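Local coordinates for protein alpha-1,3-glucanase (Streptomyces thermodiastaticus, PDB 7C7D) that probably hydrolyses alpha-1,3-glucosidic linkages in alpha-1,3-glucan, as a thermostable glycosidase of family GH87, at residues Asp377-Trp382 with Asn396-Pro401. Residues are numbered along the deposited sequence; the frame is centred on the assembly and turned at random.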
ATOM      1  N   ASP A 377       6.944   2.994  -1.084  1.00 12.51           N
ATOM      2  CA  ASP A 377       5.886   2.910  -2.092  1.00 12.02           C
ATOM      3  C   ASP A 377       5.021   1.681  -1.857  1.00 12.46           C
ATOM      4  O   ASP A 377       5.526   0.556  -1.832  1.00 14.72           O
ATOM      5  CB  ASP A 377       6.514   2.784  -3.480  1.00 13.13           C
ATOM      6  CG  ASP A 377       7.252   4.023  -3.927  1.00 12.80           C
ATOM      7  OD1 ASP A 377       6.818   5.148  -3.620  1.00 13.32           O
ATOM      8  OD2 ASP A 377       8.268   3.854  -4.634  1.00 14.95           O
ATOM      9  N   ALA A 378       3.706   1.869  -1.718  1.00 10.89           N
ATOM     10  CA  ALA A 378       2.874   0.703  -1.433  1.00 10.81           C
ATOM     11  C   ALA A 378       2.864  -0.256  -2.614  1.00  9.87           C
ATOM     12  O   ALA A 378       3.115  -1.458  -2.452  1.00 10.84           O
ATOM     13  CB  ALA A 378       1.459   1.109  -1.023  1.00 11.34           C
ATOM     14  N   LEU A 379       2.602   0.270  -3.814  1.00  9.42           N
ATOM     15  CA  LEU A 379       2.727  -0.462  -5.069  1.00 10.18           C
ATOM     16  C   LEU A 379       3.642   0.336  -5.978  1.00 10.35           C
ATOM     17  O   LEU A 379       3.449   1.544  -6.142  1.00 11.22           O
ATOM     18  CB  LEU A 379       1.370  -0.623  -5.760  1.00 10.28           C
ATOM     19  CG  LEU A 379       0.305  -1.428  -5.025  1.00 10.56           C
ATOM     20  CD1 LEU A 379      -0.975  -1.449  -5.867  1.00 12.18           C
ATOM     21  CD2 LEU A 379       0.778  -2.843  -4.746  1.00 11.18           C
ATOM     22  N   ALA A 380       4.630  -0.330  -6.566  1.00 10.15           N
ATOM     23  CA  ALA A 380       5.570   0.352  -7.436  1.00  9.99           C
ATOM     24  C   ALA A 380       5.865  -0.483  -8.671  1.00 10.00           C
ATOM     25  O   ALA A 380       5.817  -1.717  -8.642  1.00 11.23           O
ATOM     26  CB  ALA A 380       6.894   0.657  -6.719  1.00 12.17           C
ATOM     27  N   MET A 381       6.180   0.216  -9.756  1.00 10.57           N
ATOM     28  CA  MET A 381       6.785  -0.371 -10.943  1.00 11.16           C
ATOM     29  C   MET A 381       8.083   0.375 -11.189  1.00 12.42           C
ATOM     30  O   MET A 381       8.089   1.602 -11.308  1.00 15.40           O
ATOM     31  CB  MET A 381       5.864  -0.214 -12.151  1.00 11.99           C
ATOM     32  CG  MET A 381       4.528  -0.895 -11.995  1.00 12.10           C
ATOM     33  SD  MET A 381       3.675  -0.967 -13.580  1.00 12.53           S
ATOM     34  CE  MET A 381       1.992  -1.255 -13.048  1.00 13.20           C
ATOM     35  N   TRP A 382       9.188  -0.350 -11.242  1.00 13.12           N
ATOM     36  CA  TRP A 382      10.490   0.266 -11.454  1.00 14.52           C
ATOM     37  C   TRP A 382      11.128  -0.441 -12.637  1.00 14.31           C
ATOM     38  O   TRP A 382      11.580  -1.582 -12.513  1.00 15.50           O
ATOM     39  CB  TRP A 382      11.346   0.142 -10.198  1.00 17.03           C
ATOM     40  CG  TRP A 382      12.679   0.810 -10.288  1.00 19.02           C
ATOM     41  CD1 TRP A 382      13.047   1.815 -11.134  1.00 18.76           C
ATOM     42  CD2 TRP A 382      13.829   0.508  -9.493  1.00 21.76           C
ATOM     43  NE1 TRP A 382      14.366   2.156 -10.916  1.00 21.19           N
ATOM     44  CE2 TRP A 382      14.866   1.369  -9.909  1.00 22.47           C
ATOM     45  CE3 TRP A 382      14.081  -0.406  -8.467  1.00 24.69           C
ATOM     46  CZ2 TRP A 382      16.136   1.339  -9.332  1.00 26.02           C
ATOM     47  CZ3 TRP A 382      15.341  -0.435  -7.895  1.00 26.25           C
ATOM     48  CH2 TRP A 382      16.352   0.432  -8.329  1.00 27.46           C
ATOM     49  N   ASN A 396      -7.220  -1.278  -6.254  1.00 10.42           N
ATOM     50  CA  ASN A 396      -6.613  -1.560  -4.964  1.00 10.23           C
ATOM     51  C   ASN A 396      -6.966  -0.454  -3.985  1.00  9.77           C
ATOM     52  O   ASN A 396      -7.293   0.667  -4.375  1.00 10.70           O
ATOM     53  CB  ASN A 396      -5.091  -1.666  -5.098  1.00 10.37           C
ATOM     54  CG  ASN A 396      -4.677  -2.731  -6.081  1.00  9.54           C
ATOM     55  OD1 ASN A 396      -4.721  -3.927  -5.770  1.00 10.73           O
ATOM     56  ND2 ASN A 396      -4.283  -2.315  -7.280  1.00 10.22           N
ATOM     57  N   THR A 397      -6.900  -0.785  -2.698  1.00 10.14           N
ATOM     58  CA  THR A 397      -7.072   0.183  -1.621  1.00  9.78           C
ATOM     59  C   THR A 397      -5.777   0.246  -0.837  1.00  9.90           C
ATOM     60  O   THR A 397      -5.289  -0.787  -0.361  1.00 10.63           O
ATOM     61  CB  THR A 397      -8.250  -0.195  -0.724  1.00 11.52           C
ATOM     62  OG1 THR A 397      -9.449  -0.109  -1.504  1.00 12.53           O
ATOM     63  CG2 THR A 397      -8.371   0.757   0.464  1.00 12.73           C
ATOM     64  N   ILE A 398      -5.230   1.457  -0.716  1.00  9.64           N
ATOM     65  CA  ILE A 398      -3.927   1.693  -0.113  1.00  9.40           C
ATOM     66  C   ILE A 398      -4.094   2.758   0.957  1.00 10.11           C
ATOM     67  O   ILE A 398      -4.724   3.796   0.715  1.00  9.93           O
ATOM     68  CB  ILE A 398      -2.923   2.169  -1.181  1.00  9.91           C
ATOM     69  CG1 ILE A 398      -2.622   1.045  -2.178  1.00 10.74           C
ATOM     70  CG2 ILE A 398      -1.661   2.745  -0.543  1.00 11.71           C
ATOM     71  CD1 ILE A 398      -2.052   1.525  -3.488  1.00 12.17           C
ATOM     72  N   THR A 399      -3.511   2.519   2.130  1.00  9.32           N
ATOM     73  CA  THR A 399      -3.562   3.493   3.202  1.00  9.72           C
ATOM     74  C   THR A 399      -2.228   3.550   3.933  1.00  9.28           C
ATOM     75  O   THR A 399      -1.607   2.518   4.220  1.00 10.07           O
ATOM     76  CB  THR A 399      -4.708   3.201   4.185  1.00 11.25           C
ATOM     77  OG1 THR A 399      -4.543   3.998   5.361  1.00 12.42           O
ATOM     78  CG2 THR A 399      -4.774   1.732   4.585  1.00 12.62           C
ATOM     79  N   GLN A 400      -1.785   4.762   4.197  1.00  9.80           N
ATOM     80  CA  GLN A 400      -0.673   5.012   5.110  1.00 10.21           C
ATOM     81  C   GLN A 400       0.648   4.332   4.742  1.00 10.03           C
ATOM     82  O   GLN A 400       1.268   3.679   5.594  1.00 11.19           O
ATOM     83  CB  GLN A 400      -1.091   4.714   6.555  1.00 11.06           C
ATOM     84  CG  GLN A 400      -1.850   5.874   7.194  1.00 11.36           C
ATOM     85  CD  GLN A 400      -0.978   7.109   7.422  1.00 10.50           C
ATOM     86  OE1 GLN A 400       0.237   7.081   7.181  1.00 11.15           O
ATOM     87  NE2 GLN A 400      -1.589   8.195   7.902  1.00 11.43           N
ATOM     88  N   PRO A 401       1.165   4.519   3.526  1.00  9.84           N
ATOM     89  CA  PRO A 401       2.592   4.230   3.320  1.00 10.98           C
ATOM     90  C   PRO A 401       3.389   5.230   4.151  1.00 11.02           C
ATOM     91  O   PRO A 401       3.070   6.422   4.175  1.00 11.71           O
ATOM     92  CB  PRO A 401       2.783   4.444   1.814  1.00 11.67           C
ATOM     93  CG  PRO A 401       1.740   5.475   1.453  1.00 11.49           C
ATOM     94  CD  PRO A 401       0.561   5.209   2.362  1.00 10.87           C
TER
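Ala378 and Leu379 meet Ile398 through two apolar contacts, one for each branch of the isoleucine. Ile398 CG2, anti to the backbone N, lies 3.6 Å from Ala378 CB. The other branch brings Ile398 CD1 to 4.0 Å from Leu379 CD1. Leu379 has CG anti to its carbonyl carbon (chi1 -63°), and an extended chi2 of 179° places CD1 towards Asn396.

Against Asn396 the leucine makes a methyl-to-amide contact: Leu379 CD1 rests 3.7 Å from Asn396 ND2 and 3.9 Å from Asn396 CG, at van der Waals distance. That amide is bonded elsewhere: OD1 accepts from Asn369 ND2, and ND2 donates to Val366 O. At the other end Pro401 approaches loosely, its CB 4.5 Å from Ala378 N.

The strands 379-382 and 397-399 belong to different parallel sheets of a right-handed beta-helix, the pectate lyase-like fold. The contact therefore packs one sheet against another inside the solenoid, near the centre of the chain, and all five touching residues are buried. The chemistry implies that the two strands are joined here by dispersion between methyl groups, while the buried amide at the edge of the contact spends its polar atoms on Asn369 and Val366.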